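Local coordinates for protein peroxidase (PDB 6QZO) that binds heme b and, as a member of the DyP-type peroxidase family, probably uses it to oxidise substrates with hydrogen peroxide, at residues A[233-238]-A[310-315]; A[191-196]-A[324-329]. One frame throughout, in Å; residues are numbered along the deposited sequence.

Interaction 1 (A[233-238]-A[310-315]); sequences VRRIAM and YNYDEA. With HEM (protoporphyrin IX containing Fe), chain I.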
# COMPACT_ATOMS: atom_id res chain seq x y z
N VAL A 233 -16.72 0.32 10.60
CA VAL A 233 -15.89 0.03 9.40
C VAL A 233 -16.76 -0.72 8.40
O VAL A 233 -17.09 -1.89 8.68
CB VAL A 233 -14.63 -0.77 9.76
CG1 VAL A 233 -13.77 -1.07 8.55
CG2 VAL A 233 -13.82 -0.05 10.81
N ARG A 234 -17.12 -0.05 7.30
CA ARG A 234 -17.70 -0.69 6.09
C ARG A 234 -16.62 -0.71 5.01
O ARG A 234 -16.09 0.37 4.66
CB ARG A 234 -18.91 0.09 5.59
CG ARG A 234 -20.01 0.28 6.61
CD ARG A 234 -20.91 -0.92 6.77
NE ARG A 234 -21.95 -1.00 5.79
CZ ARG A 234 -22.92 -1.90 5.77
NH1 ARG A 234 -22.96 -2.88 6.66
NH2 ARG A 234 -23.83 -1.81 4.82
N ARG A 235 -16.27 -1.90 4.54
CA ARG A 235 -15.47 -2.10 3.31
C ARG A 235 -16.45 -2.02 2.15
O ARG A 235 -17.32 -2.91 2.05
CB ARG A 235 -14.76 -3.46 3.35
CG ARG A 235 -13.65 -3.61 2.34
CD ARG A 235 -13.02 -4.98 2.40
NE ARG A 235 -12.00 -5.20 1.39
CZ ARG A 235 -10.76 -4.73 1.42
NH1 ARG A 235 -10.35 -3.95 2.41
NH2 ARG A 235 -9.91 -5.03 0.45
N ILE A 236 -16.39 -0.95 1.35
CA ILE A 236 -17.41 -0.72 0.28
C ILE A 236 -16.68 -0.76 -1.06
O ILE A 236 -15.87 0.14 -1.33
CB ILE A 236 -18.20 0.59 0.49
CG1 ILE A 236 -18.67 0.75 1.93
CG2 ILE A 236 -19.38 0.62 -0.47
CD1 ILE A 236 -19.36 2.08 2.20
N ALA A 237 -16.98 -1.81 -1.84
CA ALA A 237 -16.37 -2.07 -3.16
C ALA A 237 -16.97 -1.12 -4.19
O ALA A 237 -18.20 -0.84 -4.11
CB ALA A 237 -16.59 -3.51 -3.52
N MET A 238 -16.13 -0.62 -5.11
CA MET A 238 -16.57 0.22 -6.25
C MET A 238 -16.53 -0.64 -7.51
O MET A 238 -15.50 -1.27 -7.79
CB MET A 238 -15.66 1.44 -6.43
CG MET A 238 -15.73 2.40 -5.29
SD MET A 238 -14.30 3.52 -5.31
CE MET A 238 -14.93 4.81 -4.24
N TYR A 310 -10.67 6.13 3.79
CA TYR A 310 -9.41 5.89 3.06
C TYR A 310 -9.74 5.11 1.78
O TYR A 310 -10.74 4.39 1.77
CB TYR A 310 -8.43 5.14 3.97
CG TYR A 310 -7.69 6.02 4.94
CD1 TYR A 310 -8.27 6.45 6.13
CD2 TYR A 310 -6.42 6.46 4.66
CE1 TYR A 310 -7.60 7.28 7.01
CE2 TYR A 310 -5.73 7.28 5.53
CZ TYR A 310 -6.31 7.69 6.71
OH TYR A 310 -5.60 8.50 7.53
N ASN A 311 -8.93 5.26 0.74
CA ASN A 311 -9.04 4.46 -0.51
C ASN A 311 -8.42 3.08 -0.25
O ASN A 311 -7.39 3.02 0.42
CB ASN A 311 -8.31 5.12 -1.69
CG ASN A 311 -8.81 6.51 -1.95
OD1 ASN A 311 -10.02 6.75 -1.93
ND2 ASN A 311 -7.89 7.44 -2.15
N TYR A 312 -9.01 2.03 -0.81
CA TYR A 312 -8.35 0.71 -0.91
C TYR A 312 -8.26 0.32 -2.38
O TYR A 312 -9.15 0.65 -3.17
CB TYR A 312 -9.01 -0.33 -0.00
CG TYR A 312 -10.25 -1.01 -0.50
CD1 TYR A 312 -10.17 -2.06 -1.39
CD2 TYR A 312 -11.49 -0.67 -0.00
CE1 TYR A 312 -11.31 -2.72 -1.83
CE2 TYR A 312 -12.64 -1.33 -0.41
CZ TYR A 312 -12.55 -2.36 -1.33
OH TYR A 312 -13.69 -3.01 -1.74
N ASP A 313 -7.16 -0.32 -2.72
CA ASP A 313 -6.79 -0.75 -4.08
C ASP A 313 -5.96 -2.01 -3.93
O ASP A 313 -4.81 -1.87 -3.53
CB ASP A 313 -6.06 0.38 -4.82
CG ASP A 313 -5.88 0.11 -6.30
OD1 ASP A 313 -6.87 -0.30 -6.90
OD2 ASP A 313 -4.76 0.31 -6.84
N GLU A 314 -6.55 -3.18 -4.16
CA GLU A 314 -5.88 -4.49 -3.93
C GLU A 314 -5.42 -5.08 -5.25
O GLU A 314 -5.99 -4.71 -6.27
CB GLU A 314 -6.84 -5.47 -3.23
CG GLU A 314 -7.27 -5.02 -1.86
CD GLU A 314 -6.15 -4.61 -0.93
OE1 GLU A 314 -5.06 -5.21 -0.95
OE2 GLU A 314 -6.36 -3.66 -0.18
N ALA A 315 -4.43 -5.97 -5.20
CA ALA A 315 -4.13 -6.89 -6.32
C ALA A 315 -5.45 -7.51 -6.72
O ALA A 315 -6.15 -8.06 -5.86
CB ALA A 315 -3.11 -7.92 -5.90
CHA HEM I . -21.10 12.48 1.11
CHB HEM I . -18.95 9.23 -1.71
CHC HEM I . -20.74 5.68 1.04
CHD HEM I . -22.54 8.94 4.10
C1A HEM I . -20.39 11.89 0.10
C2A HEM I . -19.84 12.59 -1.01
C3A HEM I . -19.25 11.67 -1.81
C4A HEM I . -19.41 10.41 -1.18
CMA HEM I . -18.54 11.91 -3.13
CAA HEM I . -19.95 14.08 -1.30
CBA HEM I . -18.81 14.91 -0.69
CGA HEM I . -18.98 14.98 0.79
O1A HEM I . -18.39 14.10 1.48
O2A HEM I . -19.71 15.87 1.30
C1B HEM I . -19.28 7.98 -1.19
C2B HEM I . -18.84 6.78 -1.80
C3B HEM I . -19.35 5.75 -1.03
C4B HEM I . -20.10 6.41 0.05
CMB HEM I . -17.97 6.66 -3.05
CAB HEM I . -19.16 4.29 -1.13
CBB HEM I . -18.25 3.71 -1.90
C1C HEM I . -21.37 6.24 2.12
C2C HEM I . -22.00 5.50 3.13
C3C HEM I . -22.53 6.40 4.03
C4C HEM I . -22.21 7.73 3.54
CMC HEM I . -22.11 4.01 3.27
CAC HEM I . -23.24 5.81 5.19
CBC HEM I . -23.80 6.48 6.16
C1D HEM I . -22.27 10.19 3.50
C2D HEM I . -22.68 11.46 4.12
C3D HEM I . -22.30 12.45 3.29
C4D HEM I . -21.65 11.76 2.16
CMD HEM I . -23.42 11.71 5.43
CAD HEM I . -22.50 13.95 3.50
CBD HEM I . -23.85 14.41 2.90
CGD HEM I . -24.19 15.88 3.09
O1D HEM I . -24.65 16.29 4.18
O2D HEM I . -24.06 16.71 2.15
NA HEM I . -20.12 10.56 -0.02
NB HEM I . -20.02 7.72 -0.11
NC HEM I . -21.51 7.58 2.36
ND HEM I . -21.67 10.43 2.33
FE HEM I . -20.93 9.17 1.13
O HOH W 1 -7.51 -3.62 2.32

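Interaction 2 (A[191-196]-A[324-329]); sequences TSMRNL and SGLLFV. With HEM (protoporphyrin IX containing Fe), chain I.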
# COMPACT_ATOMS: atom_id res chain seq x y z
N THR A 191 -8.52 20.49 -2.51
CA THR A 191 -9.77 19.76 -2.12
C THR A 191 -9.43 18.75 -1.01
O THR A 191 -8.22 18.53 -0.76
CB THR A 191 -10.47 19.12 -3.33
OG1 THR A 191 -9.62 18.13 -3.92
CG2 THR A 191 -10.90 20.13 -4.38
N SER A 192 -10.45 18.17 -0.37
CA SER A 192 -10.35 17.45 0.94
C SER A 192 -9.69 16.07 0.78
O SER A 192 -8.64 15.83 1.42
CB SER A 192 -11.69 17.34 1.62
OG SER A 192 -12.46 16.30 1.03
N MET A 193 -10.29 15.20 -0.04
CA MET A 193 -9.75 13.86 -0.42
C MET A 193 -10.40 13.45 -1.74
O MET A 193 -11.61 13.74 -1.93
CB MET A 193 -10.06 12.80 0.64
CG MET A 193 -9.44 11.44 0.36
SD MET A 193 -10.28 10.06 1.22
CE MET A 193 -11.23 9.37 -0.14
N ARG A 194 -9.62 12.80 -2.60
CA ARG A 194 -10.09 12.21 -3.88
C ARG A 194 -10.20 10.71 -3.67
O ARG A 194 -9.24 10.15 -3.15
CB ARG A 194 -9.13 12.52 -5.03
CG ARG A 194 -9.22 13.95 -5.52
CD ARG A 194 -10.38 14.13 -6.47
NE ARG A 194 -10.52 15.51 -6.92
CZ ARG A 194 -11.49 15.94 -7.69
NH1 ARG A 194 -12.43 15.11 -8.12
NH2 ARG A 194 -11.55 17.22 -8.04
N ASN A 195 -11.35 10.13 -4.03
CA ASN A 195 -11.57 8.67 -3.97
C ASN A 195 -11.33 8.11 -5.38
O ASN A 195 -11.12 8.91 -6.31
CB ASN A 195 -12.93 8.32 -3.35
CG ASN A 195 -14.11 8.66 -4.24
OD1 ASN A 195 -14.01 8.63 -5.46
ND2 ASN A 195 -15.23 8.97 -3.63
N LEU A 196 -11.36 6.79 -5.52
CA LEU A 196 -10.96 6.10 -6.78
C LEU A 196 -12.14 6.08 -7.76
O LEU A 196 -11.95 5.57 -8.87
CB LEU A 196 -10.45 4.70 -6.43
CG LEU A 196 -9.15 4.71 -5.62
CD1 LEU A 196 -8.76 3.31 -5.19
CD2 LEU A 196 -8.00 5.33 -6.40
N SER A 324 -10.89 -2.16 -6.24
CA SER A 324 -10.82 -0.80 -5.65
C SER A 324 -12.09 -0.53 -4.85
O SER A 324 -13.15 -1.13 -5.18
CB SER A 324 -10.61 0.23 -6.71
OG SER A 324 -9.44 -0.06 -7.44
N GLY A 325 -11.98 0.33 -3.83
CA GLY A 325 -13.15 0.74 -3.05
C GLY A 325 -12.81 1.75 -1.98
O GLY A 325 -11.72 2.36 -2.05
N LEU A 326 -13.72 1.90 -1.02
CA LEU A 326 -13.61 2.87 0.11
C LEU A 326 -13.54 2.07 1.42
O LEU A 326 -14.38 1.16 1.60
CB LEU A 326 -14.84 3.77 0.07
CG LEU A 326 -14.72 5.09 0.83
CD1 LEU A 326 -13.74 6.03 0.14
CD2 LEU A 326 -16.07 5.76 0.99
N LEU A 327 -12.50 2.32 2.22
CA LEU A 327 -12.46 1.95 3.65
C LEU A 327 -13.28 3.00 4.37
O LEU A 327 -12.72 4.03 4.72
CB LEU A 327 -11.04 1.94 4.20
CG LEU A 327 -10.13 0.81 3.74
CD1 LEU A 327 -8.97 0.62 4.72
CD2 LEU A 327 -10.89 -0.50 3.58
N PHE A 328 -14.57 2.75 4.51
CA PHE A 328 -15.52 3.72 5.10
C PHE A 328 -15.49 3.53 6.62
O PHE A 328 -16.17 2.61 7.13
CB PHE A 328 -16.91 3.53 4.51
CG PHE A 328 -17.81 4.70 4.76
CD1 PHE A 328 -17.43 5.97 4.37
CD2 PHE A 328 -19.02 4.53 5.38
CE1 PHE A 328 -18.26 7.05 4.56
CE2 PHE A 328 -19.85 5.62 5.62
CZ PHE A 328 -19.46 6.86 5.21
N VAL A 329 -14.71 4.36 7.30
CA VAL A 329 -14.57 4.37 8.78
C VAL A 329 -15.35 5.59 9.29
O VAL A 329 -15.06 6.69 8.80
CB VAL A 329 -13.09 4.45 9.19
CG1 VAL A 329 -12.92 4.39 10.71
CG2 VAL A 329 -12.25 3.37 8.52
CHA HEM I . -21.10 12.48 1.11
CHB HEM I . -18.95 9.23 -1.71
CHC HEM I . -20.74 5.68 1.04
CHD HEM I . -22.54 8.94 4.10
C1A HEM I . -20.39 11.89 0.10
C2A HEM I . -19.84 12.59 -1.01
C3A HEM I . -19.25 11.67 -1.81
C4A HEM I . -19.41 10.41 -1.18
CMA HEM I . -18.54 11.91 -3.13
CAA HEM I . -19.95 14.08 -1.30
CBA HEM I . -18.81 14.91 -0.69
CGA HEM I . -18.98 14.98 0.79
O1A HEM I . -18.39 14.10 1.48
O2A HEM I . -19.71 15.87 1.30
C1B HEM I . -19.28 7.98 -1.19
C2B HEM I . -18.84 6.78 -1.80
C3B HEM I . -19.35 5.75 -1.03
C4B HEM I . -20.10 6.41 0.05
CMB HEM I . -17.97 6.66 -3.05
CAB HEM I . -19.16 4.29 -1.13
CBB HEM I . -18.25 3.71 -1.90
C1C HEM I . -21.37 6.24 2.12
C2C HEM I . -22.00 5.50 3.13
C3C HEM I . -22.53 6.40 4.03
C4C HEM I . -22.21 7.73 3.54
CMC HEM I . -22.11 4.01 3.27
CAC HEM I . -23.24 5.81 5.19
CBC HEM I . -23.80 6.48 6.16
C1D HEM I . -22.27 10.19 3.50
C2D HEM I . -22.68 11.46 4.12
C3D HEM I . -22.30 12.45 3.29
C4D HEM I . -21.65 11.76 2.16
CMD HEM I . -23.42 11.71 5.43
CAD HEM I . -22.50 13.95 3.50
CBD HEM I . -23.85 14.41 2.90
CGD HEM I . -24.19 15.88 3.09
O1D HEM I . -24.65 16.29 4.18
O2D HEM I . -24.06 16.71 2.15
NA HEM I . -20.12 10.56 -0.02
NB HEM I . -20.02 7.72 -0.11
NC HEM I . -21.51 7.58 2.36
ND HEM I . -21.67 10.43 2.33
FE HEM I . -20.93 9.17 1.13
O HOH W 2 -11.94 4.65 -3.20

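Interaction 1 (A[233-238]-A[310-315])
The strand axes of segments 233-238 and 310-315 run at 58° to each other, 9.0 Å apart, and Arg235 and Tyr312 are the nearest pair by CA. That spacing fits two strands separated by strand 323-332, so the contact is made by side chains reaching across, with the backbone of 236-237 meeting the tyrosine ring and its OH. Arg235 reaches over with CG anti to its backbone N (chi1 -165°) and an extended chain. Its guanidinium lies flat on the phenol ring of Tyr312, with CZ 3.9 Å from the ring centroid and almost on the normal, a cation-pi stack. The ring is held in the crowded position between backbone N and carbonyl carbon (chi1 81°), and its OH ends 3.2 Å from Ala237 CA. Glu314 meets the guanidinium edge: CG lies near its plane, while OE2 forms only a long salt bridge, 3.9 Å from Arg235 NH2. Water 1 closes the gap, accepting from Arg235 NH1 (2.9 Å) and donating to Glu314 OE2 (2.8 Å). NH1 is also hydrogen-bonded to Gln176 OE1. Ile236 points away from 310-315, its CD1 3.5 Å from the heme methyl CMC. Such packing across the antiparallel sheet belongs to the ferredoxin-like C-terminal half of DyP-type peroxidases.

Interaction 2 (A[191-196]-A[324-329])
Met193 has CG anti to the backbone N (chi1 -175°) and turns at chi3 (102°), which carries CE to 4.2 Å from Leu326 CD1. Leu326 likewise sets CG anti to its backbone N; one methyl branch, CD1, takes the methionine tip, and the other, CD2, lies 3.9 Å from C3B of the heme. The two side chains cross obliquely. Asn195 holds CG in the crowded position between backbone N and carbonyl carbon (chi1 71°), so that ND2 comes within 3.6 Å of the heme methyl CMB. Its amide is engaged at both ends, ND2 with Gln199 and OD1 with the backbone N of Met197, which should fix its rotation. Further along, Leu196 CD1 rests 3.9 Å from Ser324 CB, while the hydroxyl of Ser324 is hydrogen-bonded to Asp313. The backbones are joined through water 2, which accepts from Leu196 N (3.2 Å) and donates to Gly325 O (2.6 Å). Beyond this meeting, Phe328 lays one ring face against the porphyrin, with CE2 3.2 Å from C3C. Arg307, Gly202 and Ala204 hydrogen-bond the heme, and His292 is its axial ligand. With apolar groups doing the touching and a water linking two buried backbone polar atoms, the contact implies a largely nonpolar wall beside pyrrole B, where polar groups are satisfied by bonds directed elsewhere or by water.

Following the chain from the N terminus, 191-196 comes first, in the loop after strand 170-179; 233-238 follows on strand 229-238, then 310-315 and 324-329 on two consecutive strands. Interaction 2 closes the longer loop, with 127 residues between its segments, and interaction 1, with 71, is nested wholly inside it. Strand 323-332 lies between strands 229-238 and 306-314 in one antiparallel sheet, so interaction 1 spans the strand on which interaction 2 packs the 191-196 loop. Their centres are 8 Å apart, and Tyr310 O lies 2.8 Å from Leu327 N, a probable hydrogen bond. Together they join loop and sheet beside the heme, which residues of both contacts touch, and both touch the second subunit.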